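Local coordinates for uncharacterized protein MJ1062 (Methanocaldococcus jannaschii, PDB 3EO4) that is of unknown function but includes a GNAT-type N-acetyltransferase domain, the part modelled here, and so may transfer acyl groups, at residues I93-G98 and I139-S144; H110-V115 and E143-K148. One frame throughout, in Å; residues are numbered along the deposited sequence.

Interactions 1 and 2 attach the last helix of this GNAT domain, 136-144, to the rest of the fold. Interaction 1 sets its inner side against strand 92-97, and interaction 2 sets the turn that closes it against helix 107-121, which follows that strand in the chain. Their centres lie about 7 Å apart and the apolar groups run together: F142 CE1 is 3.8 Å from V112 CG1, and I95 CD1 is 3.7 Å from S111 CB. A bound MES molecule, probably from the crystallisation liquor, lies about 4 Å from the side chain of L141. The PG6 pocket is lined by other residues, among them N61, N87 and Y124, none of which belongs to either contact.

Interaction 1 (I93-G98 and I139-S144)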
loop_
_atom_site.group_PDB
_atom_site.type_symbol
_atom_site.label_atom_id
_atom_site.label_comp_id
_atom_site.label_asym_id
_atom_site.label_seq_id
_atom_site.Cartn_x
_atom_site.Cartn_y
_atom_site.Cartn_z
ATOM N N ILE A 93 -7.080 -18.945 -9.235
ATOM C CA ILE A 93 -7.521 -17.547 -9.038
ATOM C C ILE A 93 -6.991 -17.039 -7.707
ATOM O O ILE A 93 -7.157 -17.703 -6.681
ATOM C CB ILE A 93 -9.081 -17.418 -8.972
ATOM C CG1 ILE A 93 -9.774 -18.219 -10.067
ATOM C CG2 ILE A 93 -9.552 -15.933 -8.904
ATOM C CD1 ILE A 93 -9.466 -17.749 -11.382
ATOM N N GLY A 94 -6.398 -15.844 -7.729
ATOM C CA GLY A 94 -5.977 -15.143 -6.510
ATOM C C GLY A 94 -6.687 -13.800 -6.369
ATOM O O GLY A 94 -7.007 -13.140 -7.376
ATOM N N ILE A 95 -6.954 -13.391 -5.131
ATOM C CA ILE A 95 -7.655 -12.124 -4.907
ATOM C C ILE A 95 -7.115 -11.472 -3.634
ATOM O O ILE A 95 -6.787 -12.161 -2.670
ATOM C CB ILE A 95 -9.237 -12.327 -4.838
ATOM C CG1 ILE A 95 -9.995 -11.053 -4.455
ATOM C CG2 ILE A 95 -9.621 -13.411 -3.808
ATOM C CD1 ILE A 95 -10.576 -10.314 -5.647
ATOM N N LEU A 96 -7.072 -10.144 -3.624
ATOM C CA LEU A 96 -6.605 -9.383 -2.487
ATOM C C LEU A 96 -7.331 -8.049 -2.545
ATOM O O LEU A 96 -7.293 -7.400 -3.568
ATOM C CB LEU A 96 -5.107 -9.175 -2.663
ATOM C CG LEU A 96 -4.200 -8.278 -1.842
ATOM C CD1 LEU A 96 -2.777 -8.458 -2.423
ATOM C CD2 LEU A 96 -4.560 -6.815 -1.901
ATOM N N ILE A 97 -8.049 -7.685 -1.487
ATOM C CA ILE A 97 -8.597 -6.349 -1.352
ATOM C C ILE A 97 -7.665 -5.626 -0.376
ATOM O O ILE A 97 -7.533 -6.040 0.779
ATOM C CB ILE A 97 -10.087 -6.359 -0.855
ATOM C CG1 ILE A 97 -10.988 -7.153 -1.823
ATOM C CG2 ILE A 97 -10.618 -4.924 -0.575
ATOM C CD1 ILE A 97 -11.143 -6.493 -3.223
ATOM N N GLY A 98 -7.011 -4.562 -0.874
ATOM C CA GLY A 98 -6.086 -3.758 -0.095
ATOM C C GLY A 98 -6.676 -2.830 0.964
ATOM O O GLY A 98 -6.070 -2.674 2.009
ATOM N N ILE A 139 -12.504 -18.010 2.217
ATOM C CA ILE A 139 -13.335 -19.209 2.139
ATOM C C ILE A 139 -14.807 -18.852 1.855
ATOM O O ILE A 139 -15.426 -19.449 0.984
ATOM C CB ILE A 139 -13.173 -20.089 3.415
ATOM C CG1 ILE A 139 -11.734 -20.655 3.462
ATOM C CG2 ILE A 139 -14.279 -21.193 3.495
ATOM C CD1 ILE A 139 -11.334 -21.323 4.784
ATOM N N LYS A 140 -15.355 -17.872 2.574
ATOM C CA LYS A 140 -16.739 -17.435 2.348
ATOM C C LYS A 140 -16.957 -16.848 0.969
ATOM O O LYS A 140 -17.980 -17.097 0.338
ATOM C CB LYS A 140 -17.134 -16.394 3.378
ATOM C CG LYS A 140 -17.343 -17.016 4.708
ATOM C CD LYS A 140 -17.670 -15.981 5.738
ATOM C CE LYS A 140 -18.163 -16.660 7.011
ATOM N NZ LYS A 140 -19.007 -15.690 7.741
ATOM N N LEU A 141 -15.993 -16.060 0.517
ATOM C CA LEU A 141 -16.008 -15.493 -0.829
ATOM C C LEU A 141 -16.185 -16.580 -1.902
ATOM O O LEU A 141 -17.120 -16.520 -2.703
ATOM C CB LEU A 141 -14.720 -14.662 -1.082
ATOM C CG LEU A 141 -14.499 -13.760 -2.318
ATOM C CD1 LEU A 141 -13.192 -13.037 -2.159
ATOM C CD2 LEU A 141 -14.506 -14.504 -3.656
ATOM N N PHE A 142 -15.294 -17.564 -1.915
ATOM C CA PHE A 142 -15.284 -18.563 -2.991
ATOM C C PHE A 142 -16.438 -19.556 -2.899
ATOM O O PHE A 142 -17.033 -19.918 -3.929
ATOM C CB PHE A 142 -13.938 -19.291 -3.058
ATOM C CG PHE A 142 -12.834 -18.457 -3.654
ATOM C CD1 PHE A 142 -12.725 -18.309 -5.035
ATOM C CD2 PHE A 142 -11.909 -17.801 -2.829
ATOM C CE1 PHE A 142 -11.693 -17.541 -5.591
ATOM C CE2 PHE A 142 -10.896 -17.025 -3.362
ATOM C CZ PHE A 142 -10.782 -16.885 -4.730
ATOM N N GLU A 143 -16.780 -19.957 -1.675
ATOM C CA GLU A 143 -17.984 -20.763 -1.478
ATOM C C GLU A 143 -19.266 -19.997 -1.876
ATOM O O GLU A 143 -20.227 -20.598 -2.340
ATOM C CB GLU A 143 -18.076 -21.320 -0.049
ATOM C CG GLU A 143 -16.885 -22.255 0.335
ATOM C CD GLU A 143 -17.116 -23.035 1.619
ATOM O OE1 GLU A 143 -17.854 -22.541 2.497
ATOM O OE2 GLU A 143 -16.553 -24.147 1.756
ATOM N N SER A 144 -19.298 -18.680 -1.730
ATOM C CA SER A 144 -20.497 -17.955 -2.198
ATOM C C SER A 144 -20.621 -18.041 -3.735
ATOM O O SER A 144 -21.684 -17.844 -4.298
ATOM C CB SER A 144 -20.503 -16.505 -1.718
ATOM O OG SER A 144 -19.718 -15.699 -2.581
#
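I95 reaches out from strand 93-97 to meet L141 and F142 on the helix, and its branches divide the work. CB stands back, 4.8 Å from F142 CZ. From it CG2 does most of the touching: it lies 3.8 Å from F142 CZ and 4.0 Å from L141 CD1, so one methyl meets both helix side chains. The ring meets CG2 obliquely. The other branch, CG1, is anti to the backbone N (chi1 174°) and passes L141 CD1 at 4.4 Å; it carries CD1 onward to S111 of helix 107-121. In the GNAT fold this strand and strand 126-132 belong to the two parts of a splayed sheet, and F142 bridges them, since its ring also touches A129 and I131. The axes of strand 93-97 and helix 139-144 come within 11.2 Å, their N-to-C directions 128° apart, a separation spanned by side chains without any hydrogen bond between the segments. I93 adds a looser apolar contact, its CG2 4.3 Å from F142 CE1. On the helix itself, L141 CD2 sits 4.2 Å above the centre of the F142 ring, covering one face. F147 packs edge-to-face with the same phenyl group.

Interaction 2 (H110-V115 and E143-K148); sequences HSVSLV and ESLGFK
L145 points its isobutyl group at helix 110-115, and the close part of the contact is one methyl against one valine. L145 CD1 lies 3.6 Å from V112 CG1 and 3.9 Å from V112 CB, the two side chains crossing at a slant. CG of L145 is anti to its own carbonyl carbon (chi1 -63°), which carries CG toward the helix, and both methyls face it. The other methyl has a looser neighbour: CD2 is 4.1 Å from S113 CB, on the partly exposed flank. There S113 turns its hydroxyl back to its own helix, where OG donates to H110 O at 3.0 Å from 36° above the carbonyl plane. With the hydroxyl turned away, CB is what the leucine meets. H110 O also accepts L114 N from the same face. F147 only approaches the buried side, its CE2 4.7 Å from V112 CG1. The chain can turn from leucine to phenylalanine because helix 136-144 ends in a Schellman motif: F147 N bonds F142 O, G146 N bonds E143 O, and G146 takes the positive phi. Beyond it F147 packs on Y160 and V162 of strand 157-163, while V112 and V115 turn to strand 92-97 and L114 reaches strand 13-18.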
loop_
_atom_site.group_PDB
_atom_site.type_symbol
_atom_site.label_atom_id
_atom_site.label_comp_id
_atom_site.label_asym_id
_atom_site.label_seq_id
_atom_site.Cartn_x
_atom_site.Cartn_y
_atom_site.Cartn_z
ATOM N N HIS A 110 -17.474 -10.074 -6.419
ATOM C CA HIS A 110 -17.768 -9.541 -7.755
ATOM C C HIS A 110 -16.545 -9.536 -8.665
ATOM O O HIS A 110 -16.662 -9.760 -9.849
ATOM C CB HIS A 110 -18.313 -8.126 -7.650
ATOM C CG HIS A 110 -19.709 -8.066 -7.119
ATOM N ND1 HIS A 110 -20.077 -8.636 -5.915
ATOM C CD2 HIS A 110 -20.832 -7.494 -7.619
ATOM C CE1 HIS A 110 -21.365 -8.430 -5.704
ATOM N NE2 HIS A 110 -21.846 -7.737 -6.721
ATOM N N SER A 111 -15.380 -9.261 -8.107
ATOM C CA SER A 111 -14.140 -9.257 -8.899
ATOM C C SER A 111 -13.819 -10.656 -9.395
ATOM O O SER A 111 -13.512 -10.853 -10.583
ATOM C CB SER A 111 -12.947 -8.748 -8.083
ATOM O OG SER A 111 -13.122 -7.414 -7.691
ATOM N N VAL A 112 -13.892 -11.632 -8.492
ATOM C CA VAL A 112 -13.648 -13.011 -8.887
ATOM C C VAL A 112 -14.664 -13.447 -9.958
ATOM O O VAL A 112 -14.285 -14.035 -10.965
ATOM C CB VAL A 112 -13.596 -13.963 -7.678
ATOM C CG1 VAL A 112 -13.597 -15.412 -8.143
ATOM C CG2 VAL A 112 -12.356 -13.650 -6.808
ATOM N N SER A 113 -15.938 -13.114 -9.778
ATOM C CA SER A 113 -16.914 -13.529 -10.782
ATOM C C SER A 113 -16.658 -12.909 -12.161
ATOM O O SER A 113 -16.877 -13.576 -13.186
ATOM C CB SER A 113 -18.341 -13.297 -10.320
ATOM O OG SER A 113 -18.619 -11.942 -10.471
ATOM N N LEU A 114 -16.175 -11.662 -12.193
ATOM C CA LEU A 114 -15.689 -11.062 -13.449
ATOM C C LEU A 114 -14.582 -11.925 -14.124
ATOM O O LEU A 114 -14.609 -12.164 -15.316
ATOM C CB LEU A 114 -15.218 -9.611 -13.234
ATOM C CG LEU A 114 -16.267 -8.490 -13.042
ATOM C CD1 LEU A 114 -15.607 -7.161 -12.682
ATOM C CD2 LEU A 114 -17.149 -8.307 -14.295
ATOM N N VAL A 115 -13.622 -12.384 -13.348
ATOM C CA VAL A 115 -12.561 -13.263 -13.864
ATOM C C VAL A 115 -13.121 -14.613 -14.362
ATOM O O VAL A 115 -12.764 -15.043 -15.445
ATOM C CB VAL A 115 -11.433 -13.466 -12.810
ATOM C CG1 VAL A 115 -10.439 -14.518 -13.270
ATOM C CG2 VAL A 115 -10.705 -12.149 -12.562
ATOM N N GLU A 143 -16.780 -19.957 -1.675
ATOM C CA GLU A 143 -17.984 -20.763 -1.478
ATOM C C GLU A 143 -19.266 -19.997 -1.876
ATOM O O GLU A 143 -20.227 -20.598 -2.340
ATOM C CB GLU A 143 -18.076 -21.320 -0.049
ATOM C CG GLU A 143 -16.885 -22.255 0.335
ATOM C CD GLU A 143 -17.116 -23.035 1.619
ATOM O OE1 GLU A 143 -17.854 -22.541 2.497
ATOM O OE2 GLU A 143 -16.553 -24.147 1.756
ATOM N N SER A 144 -19.298 -18.680 -1.730
ATOM C CA SER A 144 -20.497 -17.955 -2.198
ATOM C C SER A 144 -20.621 -18.041 -3.735
ATOM O O SER A 144 -21.684 -17.844 -4.298
ATOM C CB SER A 144 -20.503 -16.505 -1.718
ATOM O OG SER A 144 -19.718 -15.699 -2.581
ATOM N N LEU A 145 -19.530 -18.370 -4.400
ATOM C CA LEU A 145 -19.531 -18.535 -5.855
ATOM C C LEU A 145 -19.570 -19.997 -6.277
ATOM O O LEU A 145 -19.352 -20.322 -7.450
ATOM C CB LEU A 145 -18.322 -17.842 -6.493
ATOM C CG LEU A 145 -18.245 -16.326 -6.339
ATOM C CD1 LEU A 145 -16.860 -15.818 -6.753
ATOM C CD2 LEU A 145 -19.373 -15.600 -7.091
ATOM N N GLY A 146 -19.860 -20.879 -5.330
ATOM C CA GLY A 146 -20.029 -22.264 -5.672
ATOM C C GLY A 146 -18.772 -23.126 -5.663
ATOM O O GLY A 146 -18.850 -24.276 -6.038
ATOM N N PHE A 147 -17.629 -22.570 -5.259
ATOM C CA PHE A 147 -16.393 -23.359 -5.057
ATOM C C PHE A 147 -16.577 -24.342 -3.906
ATOM O O PHE A 147 -17.268 -24.046 -2.920
ATOM C CB PHE A 147 -15.181 -22.490 -4.731
ATOM C CG PHE A 147 -14.628 -21.723 -5.912
ATOM C CD1 PHE A 147 -13.362 -22.037 -6.430
ATOM C CD2 PHE A 147 -15.349 -20.650 -6.479
ATOM C CE1 PHE A 147 -12.823 -21.293 -7.504
ATOM C CE2 PHE A 147 -14.818 -19.901 -7.580
ATOM C CZ PHE A 147 -13.561 -20.223 -8.086
ATOM N N LYS A 148 -15.909 -25.481 -4.033
ATOM C CA LYS A 148 -16.055 -26.625 -3.121
ATOM C C LYS A 148 -14.684 -27.062 -2.677
ATOM O O LYS A 148 -13.815 -27.269 -3.517
ATOM C CB LYS A 148 -16.697 -27.764 -3.896
ATOM C CG LYS A 148 -16.936 -29.026 -3.138
ATOM C CD LYS A 148 -17.800 -29.944 -3.978
ATOM C CE LYS A 148 -16.996 -31.086 -4.519
ATOM N NZ LYS A 148 -16.953 -32.117 -3.443
#